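Long-range contacts in Ac-ASP-7 (Ancylostoma caninum, PDB 3S6S), which is of unknown function but belongs to the SCP/TAPS family of pathogenesis-related proteins and is probably secreted by the hookworm at the interface with its host: residues L50-G55 / T115-S120; C54-E59 / V137-K142. All blocks are in the same frame, centred on the assembly; numbering follows the deposited sequence.

Contact 1: L50-G55 / T115-S120; sequences LVYDCG and TRFGCS
Phe117 lays one face of its ring under the CD1 methyl of Leu50, which sits 4.0 Å from the ring centroid, while Leu50 CB meets the rim at Phe117 CD1. Tyr52 turns an edge toward the face of the same ring in a T-shaped pair, the planes 75° apart and the centroids separated by 5.3 Å. The Phe117 ring is set between its own backbone N and carbonyl carbon (chi1 79°), which brings it back beside strand 51-53. Tyr52 in turn carries Phe117 O and the CA of Gly118 over one of its faces, the latter a CH-pi contact. At the far end of the phenol, Cys119 N donates to Tyr52 OH almost straight (3.1 Å, 169°), and the hydroxyl is also hydrogen-bonded to Glu57 of helix 54-65.

Between the two layers of side chains runs a parallel beta ladder: Val51 N to Thr115 O, Phe117 N to Val51 O and Asp53 N to Phe117 O. On the sheet face shared by Val51 and Arg116, the arginine bends at chi3 and places NH1 2.7 Å from Asp53 OD2. This salt bridge lies near the guanidinium plane but enters from above the carboxylate plane; NH1 is shared with Asn7. The other carboxylate oxygen, OD1, caps helix 54-65 through Leu56 N and a weak bond from Gly55 N, so Asp53 joins its N-cap role to the ion pair.

Strand 51-53 is thus held between strand 6-7 and strand 116-123. Helix 16-34 packs against Leu50, Tyr52 and Cys119, with His26 meeting the Phe117 ring, whereas helix 54-65 touches Arg116 and Ser120.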
# COMPACT_ATOMS: atom_id res chain seq x y z
N LEU A 50 3.51 2.29 -4.69
CA LEU A 50 2.47 1.33 -4.99
C LEU A 50 1.49 1.95 -5.97
O LEU A 50 0.90 3.01 -5.73
CB LEU A 50 1.74 0.90 -3.72
CG LEU A 50 2.55 0.27 -2.59
CD1 LEU A 50 1.64 0.04 -1.41
CD2 LEU A 50 3.18 -1.04 -3.04
N VAL A 51 1.30 1.28 -7.10
CA VAL A 51 0.24 1.66 -8.00
C VAL A 51 -1.10 1.26 -7.40
O VAL A 51 -1.28 0.11 -7.03
CB VAL A 51 0.43 0.99 -9.36
CG1 VAL A 51 -0.84 1.13 -10.18
CG2 VAL A 51 1.63 1.59 -10.07
N TYR A 52 -2.02 2.21 -7.29
CA TYR A 52 -3.38 1.90 -6.88
C TYR A 52 -4.14 1.20 -8.00
O TYR A 52 -4.28 1.72 -9.10
CB TYR A 52 -4.17 3.14 -6.41
CG TYR A 52 -5.38 2.70 -5.61
CD1 TYR A 52 -5.32 2.60 -4.23
CD2 TYR A 52 -6.54 2.29 -6.25
CE1 TYR A 52 -6.40 2.14 -3.50
CE2 TYR A 52 -7.63 1.83 -5.54
CZ TYR A 52 -7.56 1.76 -4.16
OH TYR A 52 -8.64 1.30 -3.44
N ASP A 53 -4.62 -0.00 -7.70
CA ASP A 53 -5.13 -0.91 -8.72
C ASP A 53 -6.55 -1.35 -8.37
O ASP A 53 -6.76 -2.10 -7.41
CB ASP A 53 -4.20 -2.12 -8.82
CG ASP A 53 -4.66 -3.16 -9.85
OD1 ASP A 53 -5.88 -3.37 -10.06
OD2 ASP A 53 -3.77 -3.80 -10.44
N CYS A 54 -7.51 -0.88 -9.17
CA CYS A 54 -8.93 -1.14 -8.95
C CYS A 54 -9.25 -2.62 -8.95
O CYS A 54 -10.16 -3.06 -8.25
CB CYS A 54 -9.80 -0.45 -10.00
SG CYS A 54 -9.54 1.33 -10.15
N GLY A 55 -8.52 -3.39 -9.76
CA GLY A 55 -8.63 -4.83 -9.76
C GLY A 55 -8.31 -5.41 -8.39
O GLY A 55 -9.06 -6.24 -7.87
N THR A 115 4.47 -3.53 -5.68
CA THR A 115 4.37 -2.50 -6.72
C THR A 115 2.96 -2.03 -6.99
O THR A 115 2.76 -1.04 -7.70
CB THR A 115 4.94 -2.98 -8.07
OG1 THR A 115 4.02 -3.89 -8.68
CG2 THR A 115 6.30 -3.63 -7.90
N ARG A 116 1.97 -2.75 -6.45
CA ARG A 116 0.59 -2.32 -6.56
C ARG A 116 -0.29 -2.90 -5.47
O ARG A 116 0.05 -3.93 -4.87
CB ARG A 116 0.00 -2.59 -7.96
CG ARG A 116 0.15 -3.99 -8.48
CD ARG A 116 -0.67 -4.17 -9.75
NE ARG A 116 0.09 -3.89 -10.97
CZ ARG A 116 -0.45 -3.39 -12.09
NH1 ARG A 116 -1.75 -3.11 -12.14
NH2 ARG A 116 0.32 -3.16 -13.15
N PHE A 117 -1.39 -2.20 -5.20
CA PHE A 117 -2.33 -2.58 -4.17
C PHE A 117 -3.68 -1.94 -4.43
O PHE A 117 -3.78 -1.02 -5.24
CB PHE A 117 -1.83 -2.17 -2.78
CG PHE A 117 -2.04 -0.70 -2.45
CD1 PHE A 117 -1.70 0.31 -3.35
CD2 PHE A 117 -2.57 -0.32 -1.22
CE1 PHE A 117 -1.88 1.65 -3.02
CE2 PHE A 117 -2.76 1.02 -0.89
CZ PHE A 117 -2.41 2.01 -1.80
N GLY A 118 -4.70 -2.41 -3.73
CA GLY A 118 -6.01 -1.80 -3.71
C GLY A 118 -6.69 -2.13 -2.39
O GLY A 118 -6.35 -3.13 -1.74
N CYS A 119 -7.63 -1.29 -1.97
CA CYS A 119 -8.31 -1.50 -0.69
C CYS A 119 -9.81 -1.36 -0.82
O CYS A 119 -10.32 -0.72 -1.73
CB CYS A 119 -7.79 -0.52 0.36
SG CYS A 119 -6.00 -0.34 0.37
N SER A 120 -10.52 -1.97 0.11
CA SER A 120 -11.95 -1.81 0.16
C SER A 120 -12.36 -1.82 1.61
O SER A 120 -11.64 -2.34 2.47
CB SER A 120 -12.65 -2.95 -0.59
OG SER A 120 -14.05 -2.79 -0.53

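Contact 2: C54-E59 / V137-K142; sequences CGLEEE and VCVYDK
Leu56 drives its isobutyl group against Val139, the two side chains crossing at about a right angle with Leu56 CD2 3.9 Å from Val139 CG1. The other methyl of the leucine, CD1, reaches past the valine to the end of the strand, 4.1 Å from both Val139 O and Asp141 N. Val139 CB also abuts the helix backbone, 3.9 Å from Leu56 O. One turn further along, Glu59, its chain extended beyond CG, reaches across Val139, and its OE2 lies 3.9 Å from the same CG1 methyl. That methyl lies anti to its backbone N (chi1 156°), and it is the branch of Val139 that meets both helix residues.

The packing places the first turn and a half of helix 54-65 across one face of the central sheet, part of the alpha-beta-alpha sandwich characteristic of SCP/TAPS proteins; helix segment and strand run at 128° with their axes 7.4 Å apart. Cys138 and Tyr140 point away from this helix, and the phenol hydroxyl of Tyr140 bonds to His26 and Thr78.

Farther out, the Glu59 carboxylate forms a salt bridge with Arg75, whose side-chain neighbours include Leu56 and Val139. Asp141 turns its carboxylate to Thr115, tying the strand end to the neighbouring segment, and Val139 pairs through its backbone with Gly118. Ala60 continues the helix surface against Val139 and Val137.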
# COMPACT_ATOMS: atom_id res chain seq x y z
N CYS A 54 -7.51 -0.88 -9.17
CA CYS A 54 -8.93 -1.14 -8.95
C CYS A 54 -9.25 -2.62 -8.95
O CYS A 54 -10.16 -3.06 -8.25
CB CYS A 54 -9.80 -0.45 -10.00
SG CYS A 54 -9.54 1.33 -10.15
N GLY A 55 -8.52 -3.39 -9.76
CA GLY A 55 -8.63 -4.83 -9.76
C GLY A 55 -8.31 -5.41 -8.39
O GLY A 55 -9.06 -6.24 -7.87
N LEU A 56 -7.21 -4.95 -7.80
CA LEU A 56 -6.87 -5.39 -6.45
C LEU A 56 -7.82 -4.81 -5.39
O LEU A 56 -8.00 -5.42 -4.34
CB LEU A 56 -5.42 -5.07 -6.09
CG LEU A 56 -4.36 -5.79 -6.92
CD1 LEU A 56 -2.97 -5.37 -6.47
CD2 LEU A 56 -4.55 -7.31 -6.82
N GLU A 57 -8.42 -3.65 -5.65
CA GLU A 57 -9.43 -3.18 -4.73
C GLU A 57 -10.64 -4.13 -4.73
O GLU A 57 -11.20 -4.43 -3.69
CB GLU A 57 -9.88 -1.75 -5.02
CG GLU A 57 -11.27 -1.49 -4.44
CD GLU A 57 -11.68 -0.02 -4.42
OE1 GLU A 57 -10.82 0.86 -4.62
OE2 GLU A 57 -12.88 0.22 -4.19
N GLU A 58 -11.01 -4.61 -5.91
CA GLU A 58 -12.05 -5.60 -6.04
C GLU A 58 -11.67 -6.93 -5.35
O GLU A 58 -12.52 -7.61 -4.77
CB GLU A 58 -12.40 -5.80 -7.51
CG GLU A 58 -13.43 -6.89 -7.82
CD GLU A 58 -14.70 -6.85 -6.96
OE1 GLU A 58 -15.32 -7.93 -6.78
OE2 GLU A 58 -15.08 -5.76 -6.47
N GLU A 59 -10.39 -7.29 -5.39
CA GLU A 59 -9.97 -8.48 -4.66
C GLU A 59 -10.09 -8.22 -3.15
O GLU A 59 -10.52 -9.07 -2.39
CB GLU A 59 -8.55 -8.93 -5.03
CG GLU A 59 -8.31 -9.20 -6.53
CD GLU A 59 -6.98 -9.91 -6.77
OE1 GLU A 59 -6.68 -10.24 -7.94
OE2 GLU A 59 -6.23 -10.15 -5.79
N VAL A 137 -9.80 -3.84 4.19
CA VAL A 137 -8.63 -4.62 3.83
C VAL A 137 -7.90 -4.02 2.65
O VAL A 137 -8.50 -3.42 1.76
CB VAL A 137 -8.86 -6.19 3.67
CG1 VAL A 137 -10.19 -6.65 4.26
CG2 VAL A 137 -8.67 -6.67 2.25
N CYS A 138 -6.57 -4.14 2.69
CA CYS A 138 -5.74 -3.89 1.53
C CYS A 138 -5.09 -5.18 1.06
O CYS A 138 -4.70 -6.07 1.85
CB CYS A 138 -4.69 -2.83 1.80
SG CYS A 138 -5.41 -1.21 2.13
N VAL A 139 -4.99 -5.27 -0.26
CA VAL A 139 -4.44 -6.39 -0.96
C VAL A 139 -3.27 -5.87 -1.80
O VAL A 139 -3.37 -4.82 -2.47
CB VAL A 139 -5.51 -7.06 -1.86
CG1 VAL A 139 -4.86 -7.81 -3.01
CG2 VAL A 139 -6.43 -7.98 -1.02
N TYR A 140 -2.16 -6.59 -1.72
CA TYR A 140 -0.92 -6.19 -2.35
C TYR A 140 -0.47 -7.26 -3.32
O TYR A 140 -0.75 -8.44 -3.12
CB TYR A 140 0.14 -5.97 -1.29
CG TYR A 140 -0.31 -5.03 -0.20
CD1 TYR A 140 -1.24 -5.44 0.74
CD2 TYR A 140 0.19 -3.73 -0.11
CE1 TYR A 140 -1.65 -4.61 1.74
CE2 TYR A 140 -0.22 -2.89 0.90
CZ TYR A 140 -1.15 -3.34 1.82
OH TYR A 140 -1.58 -2.52 2.82
N ASP A 141 0.20 -6.86 -4.39
CA ASP A 141 0.62 -7.83 -5.38
C ASP A 141 1.77 -8.67 -4.84
O ASP A 141 1.95 -9.81 -5.25
CB ASP A 141 0.96 -7.17 -6.72
CG ASP A 141 2.23 -6.32 -6.68
OD1 ASP A 141 2.80 -6.10 -7.76
OD2 ASP A 141 2.65 -5.87 -5.59
N LYS A 142 2.54 -8.11 -3.91
CA LYS A 142 3.66 -8.85 -3.37
C LYS A 142 3.77 -8.81 -1.84
O LYS A 142 3.81 -7.75 -1.22
CB LYS A 142 4.98 -8.45 -4.04
CG LYS A 142 6.06 -9.50 -3.84
CD LYS A 142 7.31 -9.19 -4.66
CE LYS A 142 8.26 -10.41 -4.74
NZ LYS A 142 8.57 -10.98 -3.39

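In the fold
From the N terminus, strand 6-7 and helix 16-34 precede the 50-59 region, from which both contacts start. Contact 1 returns the chain to strand 51-53 after a mostly helical excursion and sets strand 116-123 beside it; contact 2 closes a longer loop from helix 54-65 to the return strand, 133-140, of the hairpin begun by strand 116-123. The two loops overlap, sharing Cys54 and Gly55, and neither lies wholly within the other. Together they tie strand 51-53 to strand 116-123 and the helix that follows it in the chain, 54-65, to strand 133-140, two neighbouring strands of one mixed sheet. The Cys119-Cys138 disulfide bonds the hairpin across the contacts, while Cys54 reaches back to Cys12.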